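Long-range contacts in SnoaL-like domain-containing protein (Kribbella flavida, PDB 4GB5), which is of unknown function but has a SnoaL-like domain of the NTF2 clan, a fold whose cone often holds a ligand pocket: residues G119-E124 with V137-S142; A67-F72 with A99-P104. All blocks are in the same frame, centred on the assembly; numbering follows the deposited sequence. Where two conformers were deposited one is given.

Interaction 1: G119-E124 with V137-S142; sequences GFYDNE and VKLTAS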
loop_
_atom_site.group_PDB
_atom_site.type_symbol
_atom_site.label_atom_id
_atom_site.label_comp_id
_atom_site.label_asym_id
_atom_site.label_seq_id
_atom_site.Cartn_x
_atom_site.Cartn_y
_atom_site.Cartn_z
ATOM N N GLY A 119 3.683 7.385 8.552
ATOM C CA GLY A 119 4.919 7.133 9.265
ATOM C C GLY A 119 5.229 5.659 9.195
ATOM O O GLY A 119 5.064 5.030 8.143
ATOM N N PHE A 120 5.739 5.138 10.307
ATOM C CA PHE A 120 6.368 3.817 10.301
ATOM C C PHE A 120 5.986 3.003 11.513
ATOM O O PHE A 120 5.788 3.530 12.596
ATOM C CB PHE A 120 7.878 3.980 10.303
ATOM C CG PHE A 120 8.369 4.993 9.341
ATOM C CD1 PHE A 120 8.538 6.316 9.716
ATOM C CD2 PHE A 120 8.598 4.620 8.036
ATOM C CE1 PHE A 120 8.936 7.275 8.810
ATOM C CE2 PHE A 120 8.994 5.575 7.106
ATOM C CZ PHE A 120 9.167 6.911 7.498
ATOM N N TYR A 121 5.902 1.693 11.311
ATOM C CA TYR A 121 5.909 0.742 12.401
ATOM C C TYR A 121 7.314 0.215 12.538
ATOM O O TYR A 121 7.986 -0.059 11.531
ATOM C CB TYR A 121 4.961 -0.445 12.150
ATOM C CG TYR A 121 3.510 -0.057 12.223
ATOM C CD1 TYR A 121 2.963 0.480 13.386
ATOM C CD2 TYR A 121 2.669 -0.239 11.137
ATOM C CE1 TYR A 121 1.629 0.843 13.437
ATOM C CE2 TYR A 121 1.360 0.097 11.203
ATOM C CZ TYR A 121 0.845 0.662 12.306
ATOM O OH TYR A 121 -0.510 1.014 12.351
ATOM N N ASP A 122 7.746 0.048 13.800
ATOM C CA ASP A 122 8.968 -0.653 14.121
ATOM C C ASP A 122 8.616 -1.633 15.230
ATOM O O ASP A 122 8.541 -1.294 16.404
ATOM C CB ASP A 122 10.094 0.279 14.490
ATOM C CG ASP A 122 10.543 1.113 13.321
ATOM O OD1 ASP A 122 11.312 0.578 12.480
ATOM O OD2 ASP A 122 10.088 2.268 13.214
ATOM N N ASN A 123 8.246 -2.835 14.787
ATOM C CA ASN A 123 7.555 -3.809 15.601
ATOM C C ASN A 123 8.409 -5.037 15.852
ATOM O O ASN A 123 9.431 -5.226 15.194
ATOM C CB ASN A 123 6.285 -4.249 14.871
ATOM C CG ASN A 123 5.217 -3.196 14.861
ATOM O OD1 ASN A 123 5.434 -2.063 15.299
ATOM N ND2 ASN A 123 4.029 -3.545 14.309
ATOM N N GLU A 124 8.011 -5.845 16.827
ATOM C CA GLU A 124 8.619 -7.143 17.081
ATOM C C GLU A 124 7.577 -8.227 16.987
ATOM O O GLU A 124 6.393 -8.017 17.306
ATOM C CB GLU A 124 9.330 -7.200 18.454
ATOM C CG GLU A 124 10.469 -6.194 18.555
ATOM C CD GLU A 124 11.071 -6.005 19.940
ATOM O OE1 GLU A 124 10.542 -6.543 20.922
ATOM O OE2 GLU A 124 12.083 -5.285 20.039
ATOM N N VAL A 137 4.407 -3.148 19.292
ATOM C CA VAL A 137 4.023 -2.236 18.220
ATOM C C VAL A 137 4.534 -0.847 18.566
ATOM O O VAL A 137 4.283 -0.353 19.690
ATOM C CB VAL A 137 2.493 -2.166 18.073
ATOM C CG1 VAL A 137 2.057 -1.183 16.993
ATOM C CG2 VAL A 137 1.939 -3.536 17.784
ATOM N N LYS A 138 5.246 -0.238 17.643
ATOM C CA LYS A 138 5.711 1.119 17.829
ATOM C C LYS A 138 5.441 1.913 16.567
ATOM O O LYS A 138 5.900 1.548 15.484
ATOM C CB LYS A 138 7.180 1.169 18.145
ATOM C CG LYS A 138 7.732 2.577 18.224
ATOM C CD LYS A 138 9.204 2.544 18.573
ATOM C CE LYS A 138 9.854 3.923 18.629
ATOM N NZ LYS A 138 11.336 3.780 18.930
ATOM N N LEU A 139 4.693 3.007 16.705
ATOM C CA LEU A 139 4.340 3.832 15.618
ATOM C C LEU A 139 5.091 5.142 15.752
ATOM O O LEU A 139 4.949 5.802 16.758
ATOM C CB LEU A 139 2.846 4.099 15.668
ATOM C CG LEU A 139 2.298 5.185 14.754
ATOM C CD1 LEU A 139 2.524 4.764 13.319
ATOM C CD2 LEU A 139 0.814 5.507 15.038
ATOM N N THR A 140 5.845 5.507 14.725
ATOM C CA THR A 140 6.548 6.795 14.625
ATOM C C THR A 140 5.908 7.591 13.475
ATOM O O THR A 140 5.984 7.189 12.316
ATOM C CB THR A 140 8.040 6.563 14.369
ATOM O OG1 THR A 140 8.641 5.832 15.447
ATOM C CG2 THR A 140 8.774 7.914 14.272
ATOM N N ALA A 141 5.273 8.720 13.773
ATOM C CA ALA A 141 4.637 9.520 12.741
ATOM C C ALA A 141 5.633 10.437 12.043
ATOM O O ALA A 141 6.426 11.108 12.729
ATOM C CB ALA A 141 3.530 10.363 13.321
ATOM N N SER A 142 5.615 10.450 10.719
ATOM C CA SER A 142 6.358 11.433 9.980
ATOM C C SER A 142 5.536 12.707 9.762
ATOM O O SER A 142 6.099 13.790 9.647
ATOM C CB SER A 142 6.796 10.821 8.657
ATOM O OG SER A 142 5.664 10.440 7.967
HETATM O O HOH W 1 8.269 3.293 14.864
#
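Phe120 and Thr140 face each other as a hydrogen-bonded pair in an antiparallel beta hairpin, strands 114-128 and 131-145 of the curved sheet of this SnoaL-like fold. Phe120 N gives a bond of 2.9 Å to Thr140 O, and Thr140 N returns one of 2.9 Å to Phe120 O. The return bond is the straighter, 169° at the hydrogen. Chi1 of Phe120, -46°, sets its CG beside the backbone N. From there CD1 of Phe120 lies 3.7 Å from Thr140 O, and CE1 reaches Ser142 CB. Leu26 of a second subunit also packs on this ring.

Lys138 serves mainly through its backbone and the base of its side chain. Its O accepts from Asp122 N, and Lys138 CB sits 3.3 Å from Asp122 O. Beyond CB the chain runs out extended, away from strand 114-128. Opposite Asp122, Lys138 N does not return a backbone bond but donates to Asn123 OD1. Val137 lies beside Asn123, pointing the same way, and Val137 CG1 also meets Tyr121 CD1 at 4.1 Å.

On the Phe120 and Thr140 face, Asp122 OD1 bonds to His94. A water is hydrogen-bonded to Asp122 OD2 at 2.7 Å, to Lys138 O and to Thr140 OG1.

Interaction 2: A67-F72 with A99-P104; sequences ASFGAF and AEHWLP
Phe72 has its CG anti to the carbonyl carbon, chi1 -56°, which brings CG nearer than CB to His101 of strand 90-102. There His101 CB lies over the centre of one face of the Phe72 ring, 3.7 Å from the centroid, a CH-pi contact. Chi1 of His101, -45°, sets its own CG, from which the imidazole extends. The two rings themselves meet obliquely, with planes at 49°.

Leu103 lies beside Phe72, and Leu103 CD2 reaches the ring edge in plane, 3.6 Å from Phe72 CE1. Thus one face and one edge of the phenyl are held by His101 and Leu103 of 99-104. Phe69 adds its CE1 at the edge of the imidazole, 3.9 Å from His101 CD2. An alanine in place of Phe72 would probably leave His101 CB without the ring face it packs on and Leu103 CD2 without its edge partner.

The contact joins the end of helix 58-69 to the end of strand 90-102. A type I turn from Phe69 to Phe72 leads the chain out of the helix and puts Ala71 O 3.2 Å from Pro104 CD. Pro104 is the N-cap residue of helix 105-108. His101 ND1 bonds to Trp115 O, and the imidazole stacks on the Trp115 ring. Across the two segments the chemistry is therefore apolar and aromatic, and cohesion rests on shape and close packing, not on polar bonds.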
loop_
_atom_site.group_PDB
_atom_site.type_symbol
_atom_site.label_atom_id
_atom_site.label_comp_id
_atom_site.label_asym_id
_atom_site.label_seq_id
_atom_site.Cartn_x
_atom_site.Cartn_y
_atom_site.Cartn_z
ATOM N N ALA A 67 -12.911 1.441 22.274
ATOM C CA ALA A 67 -13.347 2.774 22.683
ATOM C C ALA A 67 -12.864 3.873 21.746
ATOM O O ALA A 67 -13.628 4.738 21.345
ATOM C CB ALA A 67 -12.892 3.043 24.119
ATOM N N SER A 68 -11.594 3.859 21.388
ATOM C CA SER A 68 -11.052 4.951 20.583
ATOM C C SER A 68 -11.515 4.898 19.114
ATOM O O SER A 68 -11.906 5.916 18.518
ATOM C CB SER A 68 -9.528 5.017 20.698
ATOM O OG SER A 68 -8.888 3.845 20.229
ATOM N N PHE A 69 -11.504 3.716 18.513
ATOM C CA PHE A 69 -11.946 3.595 17.132
ATOM C C PHE A 69 -13.467 3.764 17.022
ATOM O O PHE A 69 -13.988 4.020 15.951
ATOM C CB PHE A 69 -11.431 2.281 16.485
ATOM C CG PHE A 69 -9.993 2.328 16.078
ATOM C CD1 PHE A 69 -9.610 3.002 14.931
ATOM C CD2 PHE A 69 -9.019 1.663 16.776
ATOM C CE1 PHE A 69 -8.257 3.051 14.548
ATOM C CE2 PHE A 69 -7.700 1.709 16.388
ATOM C CZ PHE A 69 -7.326 2.387 15.243
ATOM N N GLY A 70 -14.181 3.707 18.140
ATOM C CA GLY A 70 -15.600 4.029 18.157
ATOM C C GLY A 70 -15.939 5.470 17.804
ATOM O O GLY A 70 -17.082 5.809 17.496
ATOM N N ALA A 71 -14.931 6.331 17.840
ATOM C CA ALA A 71 -15.091 7.717 17.468
ATOM C C ALA A 71 -15.170 7.878 15.944
ATOM O O ALA A 71 -15.580 8.940 15.483
ATOM C CB ALA A 71 -13.941 8.505 17.979
ATOM N N PHE A 72 -14.757 6.862 15.181
ATOM C CA PHE A 72 -14.632 6.989 13.721
ATOM C C PHE A 72 -15.673 6.236 12.951
ATOM O O PHE A 72 -15.983 5.080 13.254
ATOM C CB PHE A 72 -13.247 6.490 13.303
ATOM C CG PHE A 72 -12.144 7.214 14.015
ATOM C CD1 PHE A 72 -12.030 8.562 13.883
ATOM C CD2 PHE A 72 -11.237 6.559 14.824
ATOM C CE1 PHE A 72 -11.055 9.279 14.535
ATOM C CE2 PHE A 72 -10.226 7.302 15.499
ATOM C CZ PHE A 72 -10.168 8.642 15.367
ATOM N N ALA A 99 -2.484 5.808 7.699
ATOM C CA ALA A 99 -3.715 5.469 8.441
ATOM C C ALA A 99 -4.667 6.650 8.325
ATOM O O ALA A 99 -4.345 7.749 8.773
ATOM C CB ALA A 99 -3.421 5.188 9.881
ATOM N N GLU A 100 -5.823 6.402 7.743
ATOM C CA GLU A 100 -6.893 7.376 7.582
ATOM C C GLU A 100 -7.985 7.079 8.593
ATOM O O GLU A 100 -8.363 5.922 8.755
ATOM C CB GLU A 100 -7.508 7.289 6.199
ATOM C CG GLU A 100 -6.581 7.730 5.106
ATOM C CD GLU A 100 -7.049 7.249 3.751
ATOM O OE1 GLU A 100 -7.080 6.005 3.515
ATOM O OE2 GLU A 100 -7.397 8.106 2.927
ATOM N N HIS A 101 -8.541 8.130 9.213
ATOM C CA HIS A 101 -9.609 7.960 10.202
ATOM C C HIS A 101 -10.658 9.046 9.917
ATOM O O HIS A 101 -10.347 10.258 9.972
ATOM C CB HIS A 101 -9.104 8.181 11.625
ATOM C CG HIS A 101 -7.803 7.520 11.949
ATOM N ND1 HIS A 101 -6.588 8.006 11.513
ATOM C CD2 HIS A 101 -7.511 6.467 12.753
ATOM C CE1 HIS A 101 -5.608 7.262 11.987
ATOM N NE2 HIS A 101 -6.143 6.304 12.725
ATOM N N TRP A 102 -11.879 8.637 9.597
ATOM C CA TRP A 102 -12.958 9.563 9.268
ATOM C C TRP A 102 -13.887 9.741 10.423
ATOM O O TRP A 102 -14.405 8.765 10.961
ATOM C CB TRP A 102 -13.709 9.066 8.051
ATOM C CG TRP A 102 -12.928 9.210 6.741
ATOM C CD1 TRP A 102 -12.841 10.333 5.972
ATOM C CD2 TRP A 102 -12.132 8.221 6.107
ATOM N NE1 TRP A 102 -12.038 10.082 4.895
ATOM C CE2 TRP A 102 -11.612 8.790 4.942
ATOM C CE3 TRP A 102 -11.829 6.889 6.396
ATOM C CZ2 TRP A 102 -10.790 8.087 4.086
ATOM C CZ3 TRP A 102 -11.030 6.191 5.516
ATOM C CH2 TRP A 102 -10.497 6.811 4.403
ATOM N N LEU A 103 -14.108 10.989 10.787
ATOM C CA LEU A 103 -15.078 11.333 11.822
ATOM C C LEU A 103 -16.460 11.410 11.212
ATOM O O LEU A 103 -16.624 11.826 10.075
ATOM C CB LEU A 103 -14.767 12.693 12.446
ATOM C CG LEU A 103 -13.572 12.716 13.395
ATOM C CD1 LEU A 103 -13.903 11.939 14.654
ATOM C CD2 LEU A 103 -12.302 12.123 12.774
ATOM N N PRO A 104 -17.472 11.047 11.989
ATOM C CA PRO A 104 -18.838 11.240 11.509
ATOM C C PRO A 104 -19.146 12.709 11.329
ATOM O O PRO A 104 -18.614 13.573 11.993
ATOM C CB PRO A 104 -19.696 10.635 12.621
ATOM C CG PRO A 104 -18.863 10.721 13.832
ATOM C CD PRO A 104 -17.420 10.589 13.388
#

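Overall arrangement
Both contacts reach the same sheet, where strands 114-128 and 90-102 are neighbours. Interaction 1 pairs two strands within that sheet. Interaction 2 ties the end of a helix and the turn after it to the sheet. Their centres are about 19 Å apart, and their nearest atoms about 6 Å, so they do not touch. Interaction 1 lies nearer the middle of the chain and interaction 2 farther out, yet both are partly buried. The first depends on backbone hydrogen bonds, a side-chain amide and a water. The second depends on aromatic and aliphatic packing. Strand 90-102 also touches interaction 1, where His94 and His96 meet the Phe120 ring.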